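Local coordinates for Alr1585 protein (Nostoc sp., PDB 5C2I), which is a haem-containing dye-decolorizing (DyP-type) peroxidase that probably uses hydrogen peroxide to oxidise dyes and other substrates, at residues F65-Q76 with G90-L98; D6-I15 with D229-I237. The protein carries 1 engineered substitution. All coordinates share one frame; numbering follows the deposited sequence.

Interaction 1 (65-76 with 90-98) lies in the N-terminal DyP dimeric alpha+beta barrel domain, where the turn between two helices meets an outermost strand, 93-98, of an antiparallel sheet. Interaction 2 (6-15 with 229-237) ties the N-terminal segment to a loop of the C-terminal DyP region. Both segments of interaction 1 fall in the chain between 6-15 and 229-237. The centres of the two contacts are 23 Å apart and their nearest atoms about 8 Å apart, so they do not touch. Interaction 2 relates to the cofactor without direct contact: the side chain of Ala232 is about 11 Å from the haem, and 229-237 falls within the span 197-448 that supplies the haem-pocket residues.

Interaction 1: residues F65-Q76 with G90-L98; sequences FAQTYITSAKKQ and GDVFANFFL
Thr71 OG1 has two polar partners: the backbone N-H of Ala94 (OG1 to Ala94 N 3.0 Å, 163° at the hydrogen) and a water that also hydrogen-bonds Val92 O. Thr71 answers with its own N-H, which meets Ala94 O in the carbonyl plane at 3.0 Å from Thr71 N and is almost straight, at 175°. Both backbone polar groups of Ala94 are thereby engaged by one residue. This works because OG1 stands beside the backbone N of Thr71 (chi1 -51°), while CG2 is turned onto Phe93. A second water links Tyr69 O to Val92 O.

OG1 also sits over a face of the Phe93 ring, and Thr71 CB reaches Phe93 CE2 at 3.6 Å, the two side chains crossing at about a right angle. The amide of Gln76 stands nearly perpendicular to that ring, with OE1 3.8 Å from Phe93 CE2; Asn33 N and Lys36 O hold it.

Farther along, Ala94 CB is packed against Tyr69 O, 3.5 Å away, and Phe65 CZ, 3.9 Å away. The Phe65 ring turns its edge to Asn95 O and Phe96 CB, while Tyr69 CB lies over one face, toward the rim. Ile70 CD1 completes this apolar patch, 3.6 Å from Phe96 CB, and Val92 CG2 comes in at the edge of the Tyr69 ring. Ser72 OG caps the next helix by accepting from Lys75 N.

Phe93 and Asn95 pair through their backbones with Ala155 and Leu153 of strand 150-156, whereas Ala94 between them turns its polar groups to Thr71. The linker between helices 55-68 and 73-86 docks through Ala94 on an edge strand of a sheet whose strands 93-98, 150-156, 42-50 and 177-189 lie in the 2-3-1-4 order of the ferredoxin-like, dimeric alpha+beta barrel fold.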
loop_
_atom_site.group_PDB
_atom_site.type_symbol
_atom_site.label_atom_id
_atom_site.label_comp_id
_atom_site.label_asym_id
_atom_site.label_seq_id
_atom_site.Cartn_x
_atom_site.Cartn_y
_atom_site.Cartn_z
ATOM N N PHE A 65 -0.828 33.970 -19.386
ATOM C CA PHE A 65 -0.403 32.593 -19.119
ATOM C C PHE A 65 1.107 32.446 -19.027
ATOM O O PHE A 65 1.618 31.767 -18.128
ATOM C CB PHE A 65 -0.947 31.643 -20.188
ATOM C CG PHE A 65 -0.711 30.199 -19.866
ATOM C CD1 PHE A 65 -1.504 29.555 -18.927
ATOM C CD2 PHE A 65 0.256 29.493 -20.499
ATOM C CE1 PHE A 65 -1.285 28.209 -18.602
ATOM C CE2 PHE A 65 0.449 28.137 -20.221
ATOM C CZ PHE A 65 -0.307 27.505 -19.234
ATOM N N ALA A 66 1.827 33.124 -19.899
ATOM C CA ALA A 66 3.267 33.148 -19.830
ATOM C C ALA A 66 3.795 33.852 -18.586
ATOM O O ALA A 66 4.767 33.388 -18.001
ATOM C CB ALA A 66 3.830 33.806 -21.081
ATOM N N GLN A 67 3.127 34.929 -18.157
ATOM C CA GLN A 67 3.575 35.632 -16.953
ATOM C C GLN A 67 3.322 34.801 -15.712
ATOM O O GLN A 67 4.114 34.821 -14.781
ATOM C CB GLN A 67 2.870 36.984 -16.809
ATOM C CG GLN A 67 3.340 38.005 -17.824
ATOM C CD GLN A 67 2.414 39.207 -17.940
ATOM O OE1 GLN A 67 1.238 39.172 -17.537
ATOM N NE2 GLN A 67 2.941 40.284 -18.521
ATOM N N THR A 68 2.187 34.102 -15.665
ATOM C CA THR A 68 1.729 33.458 -14.433
ATOM C C THR A 68 2.182 32.016 -14.282
ATOM O O THR A 68 2.509 31.577 -13.170
ATOM C CB THR A 68 0.198 33.520 -14.339
ATOM O OG1 THR A 68 -0.197 34.893 -14.429
ATOM C CG2 THR A 68 -0.295 33.007 -13.002
ATOM N N TYR A 69 2.156 31.253 -15.377
ATOM C CA TYR A 69 2.293 29.800 -15.273
ATOM C C TYR A 69 3.502 29.162 -15.931
ATOM O O TYR A 69 3.985 28.148 -15.434
ATOM C CB TYR A 69 1.034 29.125 -15.862
ATOM C CG TYR A 69 -0.173 29.336 -14.971
ATOM C CD1 TYR A 69 -0.334 28.592 -13.825
ATOM C CD2 TYR A 69 -1.155 30.262 -15.294
ATOM C CE1 TYR A 69 -1.440 28.789 -12.981
ATOM C CE2 TYR A 69 -2.272 30.441 -14.492
ATOM C CZ TYR A 69 -2.407 29.696 -13.338
ATOM O OH TYR A 69 -3.502 29.875 -12.531
ATOM N N ILE A 70 3.927 29.662 -17.085
ATOM C CA ILE A 70 4.921 28.907 -17.866
ATOM C C ILE A 70 6.195 28.742 -17.038
ATOM O O ILE A 70 6.714 29.697 -16.449
ATOM C CB ILE A 70 5.200 29.537 -19.243
ATOM C CG1 ILE A 70 3.929 29.425 -20.120
ATOM C CG2 ILE A 70 6.344 28.818 -19.926
ATOM C CD1 ILE A 70 4.037 30.055 -21.482
ATOM N N THR A 71 6.725 27.536 -17.075
ATOM C CA THR A 71 7.913 27.163 -16.334
ATOM C C THR A 71 9.129 27.262 -17.238
ATOM O O THR A 71 9.203 26.553 -18.226
ATOM C CB THR A 71 7.778 25.714 -15.841
ATOM O OG1 THR A 71 6.529 25.544 -15.168
ATOM C CG2 THR A 71 8.906 25.347 -14.869
ATOM N N SER A 72 10.113 28.078 -16.853
ATOM C CA SER A 72 11.393 28.073 -17.553
ATOM C C SER A 72 12.251 26.857 -17.135
ATOM O O SER A 72 12.022 26.239 -16.097
ATOM C CB SER A 72 12.143 29.359 -17.264
ATOM O OG SER A 72 12.560 29.397 -15.918
ATOM N N ALA A 73 13.312 26.597 -17.892
ATOM C CA ALA A 73 14.279 25.586 -17.488
ATOM C C ALA A 73 14.944 25.926 -16.145
ATOM O O ALA A 73 15.154 25.050 -15.308
ATOM C CB ALA A 73 15.313 25.400 -18.574
ATOM N N LYS A 74 15.224 27.203 -15.920
ATOM C CA LYS A 74 15.764 27.641 -14.650
ATOM C C LYS A 74 14.793 27.401 -13.505
ATOM O O LYS A 74 15.185 26.862 -12.471
ATOM C CB LYS A 74 16.181 29.131 -14.719
ATOM C CG LYS A 74 16.671 29.796 -13.414
ATOM C CD LYS A 74 16.573 31.336 -13.453
ATOM C CE LYS A 74 17.352 31.979 -12.257
ATOM N NZ LYS A 74 16.611 31.748 -10.979
ATOM N N LYS A 75 13.547 27.785 -13.677
ATOM C CA LYS A 75 12.521 27.572 -12.647
ATOM C C LYS A 75 12.339 26.075 -12.370
ATOM O O LYS A 75 12.256 25.679 -11.215
ATOM C CB LYS A 75 11.190 28.220 -13.036
ATOM C CG LYS A 75 10.088 28.060 -12.000
ATOM C CD LYS A 75 10.374 28.906 -10.770
ATOM C CE LYS A 75 9.335 28.632 -9.670
ATOM N NZ LYS A 75 9.574 29.386 -8.426
ATOM N N GLN A 76 12.294 25.274 -13.423
ATOM C CA GLN A 76 12.169 23.821 -13.279
ATOM C C GLN A 76 13.310 23.251 -12.399
ATOM O O GLN A 76 13.043 22.515 -11.436
ATOM C CB GLN A 76 12.200 23.156 -14.631
ATOM C CG GLN A 76 12.058 21.659 -14.582
ATOM C CD GLN A 76 12.244 21.006 -15.916
ATOM O OE1 GLN A 76 12.129 21.667 -16.957
ATOM N NE2 GLN A 76 12.461 19.675 -15.917
ATOM N N GLY A 90 6.835 22.495 -5.610
ATOM C CA GLY A 90 6.742 23.752 -6.329
ATOM C C GLY A 90 5.367 24.009 -6.918
ATOM O O GLY A 90 4.399 23.306 -6.633
ATOM N N ASP A 91 5.295 25.055 -7.717
ATOM C CA ASP A 91 4.102 25.361 -8.495
ATOM C C ASP A 91 3.837 24.213 -9.473
ATOM O O ASP A 91 4.720 23.373 -9.726
ATOM C CB ASP A 91 4.339 26.627 -9.325
ATOM C CG ASP A 91 4.550 27.879 -8.485
ATOM O OD1 ASP A 91 4.072 27.944 -7.335
ATOM O OD2 ASP A 91 5.211 28.806 -8.997
ATOM N N VAL A 92 2.642 24.197 -10.070
ATOM C CA VAL A 92 2.415 23.348 -11.227
ATOM C C VAL A 92 3.446 23.643 -12.280
ATOM O O VAL A 92 3.981 24.757 -12.373
ATOM C CB VAL A 92 1.004 23.512 -11.900
ATOM C CG1 VAL A 92 -0.077 22.972 -11.003
ATOM C CG2 VAL A 92 0.706 24.927 -12.292
ATOM N N PHE A 93 3.706 22.651 -13.100
ATOM C CA PHE A 93 4.564 22.805 -14.256
ATOM C C PHE A 93 3.709 23.177 -15.460
ATOM O O PHE A 93 2.626 22.607 -15.653
ATOM C CB PHE A 93 5.303 21.483 -14.555
ATOM C CG PHE A 93 6.230 21.589 -15.724
ATOM C CD1 PHE A 93 5.740 21.422 -17.029
ATOM C CD2 PHE A 93 7.522 22.055 -15.546
ATOM C CE1 PHE A 93 6.543 21.707 -18.113
ATOM C CE2 PHE A 93 8.360 22.255 -16.637
ATOM C CZ PHE A 93 7.866 22.068 -17.912
ATOM N N ALA A 94 4.172 24.103 -16.298
ATOM C CA ALA A 94 3.407 24.427 -17.525
ATOM C C ALA A 94 4.296 24.712 -18.740
ATOM O O ALA A 94 5.307 25.441 -18.630
ATOM C CB ALA A 94 2.466 25.597 -17.267
ATOM N N ASN A 95 3.849 24.223 -19.895
ATOM C CA ASN A 95 4.408 24.553 -21.193
ATOM C C ASN A 95 3.295 25.172 -22.048
ATOM O O ASN A 95 2.092 24.915 -21.841
ATOM C CB ASN A 95 4.854 23.316 -21.978
ATOM C CG ASN A 95 6.185 22.730 -21.586
ATOM O OD1 ASN A 95 6.306 21.505 -21.463
ATOM N ND2 ASN A 95 7.224 23.565 -21.472
ATOM N N PHE A 96 3.701 25.924 -23.052
ATOM C CA PHE A 96 2.784 26.412 -24.083
ATOM C C PHE A 96 3.440 26.248 -25.454
ATOM O O PHE A 96 4.584 26.698 -25.660
ATOM C CB PHE A 96 2.440 27.873 -23.835
ATOM C CG PHE A 96 1.454 28.454 -24.823
ATOM C CD1 PHE A 96 0.110 28.222 -24.679
ATOM C CD2 PHE A 96 1.887 29.204 -25.907
ATOM C CE1 PHE A 96 -0.797 28.692 -25.620
ATOM C CE2 PHE A 96 0.989 29.723 -26.823
ATOM C CZ PHE A 96 -0.358 29.470 -26.669
ATOM N N PHE A 97 2.716 25.635 -26.381
ATOM C CA PHE A 97 3.215 25.388 -27.744
ATOM C C PHE A 97 2.296 25.977 -28.805
ATOM O O PHE A 97 1.064 25.976 -28.632
ATOM C CB PHE A 97 3.347 23.892 -27.992
ATOM C CG PHE A 97 4.063 23.113 -26.904
ATOM C CD1 PHE A 97 5.421 23.006 -26.884
ATOM C CD2 PHE A 97 3.336 22.453 -25.907
ATOM C CE1 PHE A 97 6.056 22.285 -25.873
ATOM C CE2 PHE A 97 3.950 21.703 -24.942
ATOM C CZ PHE A 97 5.324 21.620 -24.906
ATOM N N LEU A 98 2.880 26.448 -29.901
ATOM C CA LEU A 98 2.134 26.948 -31.064
ATOM C C LEU A 98 2.383 26.094 -32.282
ATOM O O LEU A 98 3.518 25.701 -32.551
ATOM C CB LEU A 98 2.518 28.408 -31.396
ATOM C CG LEU A 98 2.030 29.448 -30.383
ATOM C CD1 LEU A 98 2.768 30.756 -30.575
ATOM C CD2 LEU A 98 0.532 29.645 -30.490
HETATM O O HOH W 1 3.287 27.462 -12.975
HETATM O O HOH W 2 6.355 26.029 -12.380
HETATM O O HOH W 3 7.740 26.819 -6.993
#

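Interaction 2: residues D6-I15 with D229-I237; sequences DLKNLPEDGI and DPKAPLDSI
Leu10 lays its isobutyl group over the backbone of 231-232, with CD2 3.5 Å from Ala232 O and also against Lys231 CB. Its CG is anti to the backbone N (chi1 -163°), which carries both methyls toward that carbonyl. Ala232 O is buried here and has no polar partner in the model.

Lys231 follows the same surface, its CE 3.4 Å from Glu12 O, and then bends at its last two torsions so that NZ returns to Asp229 OD1, a salt bridge of 2.7 Å. The backbone N of Lys231 bonds the same oxygen from the opposite face of the carboxylate, forming an Asx turn. With an alanine here, Asp229 OD1 would probably be left without its ammonium mate, keeping just the backbone N-H of this pair, and a gap would be likely to open beside Leu10 and Glu12.

At the other end, Leu7 O accepts from Asp235 N (2.9 Å, 148° at the hydrogen), the donor tilted from the carbonyl plane. Pro233 CB packs against Lys8 O, and a water joins Asp6 O to Leu234 N, 2.8 Å from that nitrogen. Leu234 crosses Leu7 at about a right angle, CB to CD2, and meets Ile15 tip to tip, CD1 to CD1 at 4.2 Å. Pro233 O, bonded by both OG and N of Ser236, secures the short 3-10 turn that presents these residues. The aliphatic stem of Lys8 passes obliquely over Asp235 OD2, CG being its nearest atom, while NZ stays 4.0 Å from that oxygen, a long salt bridge.

Direct polar attachment between the segments thus rests on one backbone hydrogen bond, helped by a bridging water, so much of the cohesion probably comes from apolar packing of the leucines, Pro233 and the Lys231 stem, with the outer lysine-aspartate pair adding a loose electrostatic pull.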
loop_
_atom_site.group_PDB
_atom_site.type_symbol
_atom_site.label_atom_id
_atom_site.label_comp_id
_atom_site.label_asym_id
_atom_site.label_seq_id
_atom_site.Cartn_x
_atom_site.Cartn_y
_atom_site.Cartn_z
ATOM N N ASP A 6 29.411 27.099 -28.773
ATOM C CA ASP A 6 28.729 26.788 -27.509
ATOM C C ASP A 6 27.507 25.899 -27.755
ATOM O O ASP A 6 27.095 25.120 -26.878
ATOM C CB ASP A 6 28.258 28.056 -26.807
ATOM C CG ASP A 6 29.393 28.981 -26.417
ATOM O OD1 ASP A 6 30.380 28.496 -25.845
ATOM O OD2 ASP A 6 29.261 30.190 -26.667
ATOM N N LEU A 7 26.911 26.044 -28.929
ATOM C CA LEU A 7 25.699 25.301 -29.236
ATOM C C LEU A 7 26.009 23.934 -29.846
ATOM O O LEU A 7 25.199 23.013 -29.731
ATOM C CB LEU A 7 24.846 26.088 -30.214
ATOM C CG LEU A 7 24.075 27.284 -29.693
ATOM C CD1 LEU A 7 23.319 27.846 -30.879
ATOM C CD2 LEU A 7 23.125 26.967 -28.562
ATOM N N LYS A 8 27.160 23.807 -30.495
ATOM C CA LYS A 8 27.572 22.554 -31.120
ATOM C C LYS A 8 28.306 21.617 -30.185
ATOM O O LYS A 8 28.545 20.479 -30.552
ATOM C CB LYS A 8 28.450 22.824 -32.343
ATOM C CG LYS A 8 27.657 23.304 -33.536
ATOM C CD LYS A 8 28.518 23.514 -34.759
ATOM C CE LYS A 8 27.789 24.254 -35.863
ATOM N NZ LYS A 8 27.026 23.339 -36.744
ATOM N N ASN A 9 28.693 22.090 -29.003
ATOM C CA ASN A 9 29.508 21.296 -28.078
ATOM C C ASN A 9 29.039 21.386 -26.636
ATOM O O ASN A 9 29.211 22.431 -25.997
ATOM C CB ASN A 9 30.961 21.792 -28.069
ATOM C CG ASN A 9 31.617 21.681 -29.421
ATOM O OD1 ASN A 9 32.009 20.602 -29.824
ATOM N ND2 ASN A 9 31.724 22.791 -30.130
ATOM N N LEU A 10 28.503 20.303 -26.111
ATOM C CA LEU A 10 28.046 20.279 -24.725
ATOM C C LEU A 10 29.272 20.252 -23.813
ATOM O O LEU A 10 30.225 19.543 -24.095
ATOM C CB LEU A 10 27.172 19.046 -24.488
ATOM C CG LEU A 10 26.299 19.059 -23.230
ATOM C CD1 LEU A 10 25.157 20.079 -23.406
ATOM C CD2 LEU A 10 25.771 17.674 -22.933
ATOM N N PRO A 11 29.246 21.004 -22.711
ATOM C CA PRO A 11 30.306 20.773 -21.737
ATOM C C PRO A 11 30.380 19.291 -21.255
ATOM O O PRO A 11 29.384 18.547 -21.292
ATOM C CB PRO A 11 29.942 21.692 -20.575
ATOM C CG PRO A 11 28.956 22.665 -21.106
ATOM C CD PRO A 11 28.243 21.975 -22.236
ATOM N N GLU A 12 31.567 18.887 -20.814
ATOM C CA GLU A 12 31.823 17.503 -20.447
ATOM C C GLU A 12 30.827 16.941 -19.432
ATOM O O GLU A 12 30.485 15.775 -19.474
ATOM C CB GLU A 12 33.248 17.399 -19.878
ATOM C CG GLU A 12 33.687 16.002 -19.490
ATOM C CD GLU A 12 33.696 15.040 -20.668
ATOM O OE1 GLU A 12 33.710 15.476 -21.854
ATOM O OE2 GLU A 12 33.739 13.827 -20.394
ATOM N N ASP A 13 30.402 17.765 -18.480
ATOM C CA ASP A 13 29.444 17.322 -17.453
ATOM C C ASP A 13 28.046 17.826 -17.698
ATOM O O ASP A 13 27.180 17.722 -16.809
ATOM C CB ASP A 13 29.897 17.751 -16.043
ATOM C CG ASP A 13 31.121 17.037 -15.614
ATOM O OD1 ASP A 13 31.408 15.957 -16.130
ATOM O OD2 ASP A 13 31.838 17.590 -14.781
ATOM N N GLY A 14 27.798 18.337 -18.897
ATOM C CA GLY A 14 26.481 18.894 -19.198
ATOM C C GLY A 14 26.340 20.307 -18.662
ATOM O O GLY A 14 27.280 20.861 -18.091
ATOM N N ILE A 15 25.177 20.887 -18.848
ATOM C CA ILE A 15 24.885 22.247 -18.390
ATOM C C ILE A 15 24.539 22.170 -16.891
ATOM O O ILE A 15 23.625 21.459 -16.488
ATOM C CB ILE A 15 23.702 22.900 -19.195
ATOM C CG1 ILE A 15 23.818 22.820 -20.759
ATOM C CG2 ILE A 15 23.399 24.273 -18.609
ATOM C CD1 ILE A 15 25.015 23.462 -21.367
ATOM N N ASP A 229 28.103 7.129 -25.545
ATOM C CA ASP A 229 28.001 8.487 -25.000
ATOM C C ASP A 229 26.601 9.061 -25.242
ATOM O O ASP A 229 26.272 9.425 -26.362
ATOM C CB ASP A 229 29.065 9.369 -25.664
ATOM C CG ASP A 229 29.082 10.797 -25.130
ATOM O OD1 ASP A 229 28.257 11.139 -24.241
ATOM O OD2 ASP A 229 29.956 11.561 -25.600
ATOM N N PRO A 230 25.762 9.193 -24.182
ATOM C CA PRO A 230 24.420 9.713 -24.355
ATOM C C PRO A 230 24.292 11.250 -24.413
ATOM O O PRO A 230 23.227 11.772 -24.697
ATOM C CB PRO A 230 23.722 9.243 -23.087
ATOM C CG PRO A 230 24.789 9.376 -22.062
ATOM C CD PRO A 230 26.045 8.870 -22.763
ATOM N N LYS A 231 25.368 11.968 -24.170
ATOM C CA LYS A 231 25.335 13.404 -24.287
ATOM C C LYS A 231 25.023 13.836 -25.706
ATOM O O LYS A 231 25.310 13.131 -26.670
ATOM C CB LYS A 231 26.688 14.012 -23.884
ATOM C CG LYS A 231 26.973 13.842 -22.400
ATOM C CD LYS A 231 28.231 14.554 -21.915
ATOM C CE LYS A 231 29.614 14.123 -22.284
ATOM N NZ LYS A 231 29.763 12.702 -22.577
ATOM N N ALA A 232 24.413 14.994 -25.832
ATOM C CA ALA A 232 24.115 15.580 -27.146
ATOM C C ALA A 232 24.332 17.090 -27.095
ATOM O O ALA A 232 24.194 17.704 -26.024
ATOM C CB ALA A 232 22.688 15.284 -27.546
ATOM N N PRO A 233 24.701 17.700 -28.245
ATOM C CA PRO A 233 24.907 19.150 -28.258
ATOM C C PRO A 233 23.575 19.856 -28.196
ATOM O O PRO A 233 22.558 19.321 -28.653
ATOM C CB PRO A 233 25.598 19.388 -29.596
ATOM C CG PRO A 233 25.141 18.283 -30.461
ATOM C CD PRO A 233 24.920 17.095 -29.556
ATOM N N LEU A 234 23.578 21.076 -27.698
ATOM C CA LEU A 234 22.362 21.861 -27.626
ATOM C C LEU A 234 21.686 22.078 -28.971
ATOM O O LEU A 234 20.478 22.132 -29.013
ATOM C CB LEU A 234 22.579 23.202 -26.916
ATOM C CG LEU A 234 22.815 23.121 -25.399
ATOM C CD1 LEU A 234 23.120 24.532 -24.906
ATOM C CD2 LEU A 234 21.625 22.563 -24.673
ATOM N N ASP A 235 22.459 22.158 -30.041
ATOM C CA ASP A 235 21.865 22.360 -31.367
ATOM C C ASP A 235 21.138 21.147 -31.941
ATOM O O ASP A 235 20.520 21.255 -33.004
ATOM C CB ASP A 235 22.865 22.961 -32.361
ATOM C CG ASP A 235 23.926 22.016 -32.801
ATOM O OD1 ASP A 235 23.988 20.856 -32.398
ATOM O OD2 ASP A 235 24.721 22.443 -33.625
ATOM N N SER A 236 21.145 20.025 -31.212
ATOM C CA SER A 236 20.335 18.886 -31.574
ATOM C C SER A 236 18.914 18.971 -30.985
ATOM O O SER A 236 18.053 18.149 -31.308
ATOM C CB SER A 236 20.984 17.564 -31.174
ATOM O OG SER A 236 20.879 17.455 -29.759
ATOM N N ILE A 237 18.655 19.991 -30.177
ATOM C CA ILE A 237 17.333 20.155 -29.603
ATOM C C ILE A 237 16.821 21.617 -29.609
ATOM O O ILE A 237 15.607 21.829 -29.722
ATOM C CB ILE A 237 17.291 19.543 -28.169
ATOM C CG1 ILE A 237 15.882 19.388 -27.646
ATOM C CG2 ILE A 237 18.140 20.344 -27.165
ATOM C CD1 ILE A 237 15.774 18.575 -26.364
HETATM O O HOH W 4 25.871 22.267 -26.612
#